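Side-chain contact in superoxide dismutase [Mn], mitochondrial (PDB 4F6E), which converts superoxide radicals to hydrogen peroxide and molecular oxygen, using one manganese ion in each subunit of a homotetramer: residues Y17-G20 with Q21-E24. The protein carries 2 engineered substitutions. Sequence-based numbering, arbitrary orientation.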
loop_
_atom_site.group_PDB
_atom_site.type_symbol
_atom_site.label_atom_id
_atom_site.label_comp_id
_atom_site.label_asym_id
_atom_site.label_seq_id
_atom_site.Cartn_x
_atom_site.Cartn_y
_atom_site.Cartn_z
ATOM N N TYR A 17 20.417 -3.777 -27.487
ATOM C CA TYR A 17 20.161 -3.292 -26.143
ATOM C C TYR A 17 18.897 -3.903 -25.553
ATOM O O TYR A 17 18.868 -4.290 -24.385
ATOM C CB TYR A 17 20.104 -1.757 -26.148
ATOM C CG TYR A 17 21.318 -1.158 -26.827
ATOM C CD1 TYR A 17 22.571 -1.217 -26.226
ATOM C CD2 TYR A 17 21.219 -0.567 -28.084
ATOM C CE1 TYR A 17 23.687 -0.696 -26.855
ATOM C CE2 TYR A 17 22.323 -0.038 -28.710
ATOM C CZ TYR A 17 23.552 -0.105 -28.090
ATOM O OH TYR A 17 24.658 0.414 -28.717
ATOM N N ILE A 18 17.853 -4.004 -26.374
ATOM C CA ILE A 18 16.648 -4.737 -26.010
ATOM C C ILE A 18 16.350 -5.731 -27.118
ATOM O O ILE A 18 16.226 -5.351 -28.288
ATOM C CB ILE A 18 15.427 -3.808 -25.844
ATOM C CG1 ILE A 18 15.671 -2.790 -24.734
ATOM C CG2 ILE A 18 14.192 -4.633 -25.535
ATOM C CD1 ILE A 18 14.479 -1.838 -24.525
ATOM N N SER A 19 16.263 -7.010 -26.766
ATOM C CA SER A 19 16.144 -8.037 -27.794
ATOM C C SER A 19 14.780 -7.998 -28.481
ATOM O O SER A 19 13.761 -7.631 -27.871
ATOM C CB SER A 19 16.417 -9.418 -27.196
ATOM O OG SER A 19 15.226 -10.016 -26.720
ATOM N N GLY A 20 14.777 -8.340 -29.766
ATOM C CA GLY A 20 13.553 -8.419 -30.538
ATOM C C GLY A 20 12.561 -9.409 -29.961
ATOM O O GLY A 20 11.357 -9.188 -30.041
ATOM N N GLN A 21 13.071 -10.499 -29.388
ATOM C CA GLN A 21 12.214 -11.521 -28.788
ATOM C C GLN A 21 11.435 -10.932 -27.609
ATOM O O GLN A 21 10.229 -11.157 -27.456
ATOM C CB GLN A 21 13.060 -12.713 -28.331
ATOM C CG GLN A 21 14.012 -13.259 -29.400
ATOM C CD GLN A 21 13.311 -14.109 -30.455
ATOM O OE1 GLN A 21 13.022 -13.635 -31.559
ATOM N NE2 GLN A 21 13.057 -15.379 -30.126
ATOM N N ILE A 22 12.124 -10.156 -26.780
ATOM C CA ILE A 22 11.448 -9.427 -25.710
ATOM C C ILE A 22 10.397 -8.455 -26.239
ATOM O O ILE A 22 9.246 -8.501 -25.810
ATOM C CB ILE A 22 12.461 -8.717 -24.785
ATOM C CG1 ILE A 22 13.225 -9.772 -23.977
ATOM C CG2 ILE A 22 11.747 -7.733 -23.846
ATOM C CD1 ILE A 22 14.235 -9.197 -23.018
ATOM N N ASN A 23 10.769 -7.589 -27.178
ATOM C CA ASN A 23 9.793 -6.631 -27.691
ATOM C C ASN A 23 8.547 -7.321 -28.243
ATOM O O ASN A 23 7.430 -6.869 -28.007
ATOM C CB ASN A 23 10.402 -5.728 -28.765
ATOM C CG ASN A 23 11.292 -4.654 -28.186
ATOM O OD1 ASN A 23 11.165 -4.274 -27.024
ATOM N ND2 ASN A 23 12.198 -4.147 -29.007
ATOM N N GLU A 24 8.742 -8.426 -28.963
ATOM C CA GLU A 24 7.617 -9.154 -29.537
ATOM C C GLU A 24 6.657 -9.656 -28.449
ATOM O O GLU A 24 5.450 -9.458 -28.544
ATOM C CB GLU A 24 8.104 -10.324 -30.400
ATOM C CG GLU A 24 6.982 -11.059 -31.109
ATOM C CD GLU A 24 7.452 -12.313 -31.835
ATOM O OE1 GLU A 24 8.508 -12.877 -31.463
ATOM O OE2 GLU A 24 6.754 -12.738 -32.782
#
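The chi1 of Ser19, 90°, turns its OG to the amide of Ile22; in Ile18, a chi1 of -61° (to CG1) leaves CG2 anti to the backbone N and facing Asn23. Ser19 is the N-cap: Ile22 N donates to Ser19 OG over 3.1 Å, with a nearly straight N-H...O angle of 169°. The same hydroxyl lies 3.4 Å from Ile22 CG1, so the cap is also packed against an apolar branch. Two backbone bonds complete the turn, Asn23 N to Ser19 O at 3.1 Å and Glu24 N to Gly20 O at 2.9 Å. With an alanine at Ser19, Ile22 N is likely to lose its side-chain acceptor, and with it the capping bond. Ile18 and Asn23 cross at roughly a right angle, Ile18 CG2 making a van der Waals contact of 3.4 Å with Asn23 OD1, while Asn23 ND2 is hydrogen-bonded to Phe11 O. A looser apolar contact, 4.3 Å, joins Ile18 CG2 and Ile22 CG2. Gln177 OE1 accepts a hydrogen bond from Ser19 N, and Ile22 packs on Leu176 and Gln177, so this loop and the start of helix 20-27, which carries the manganese ligand His26, lie against helix 175-178.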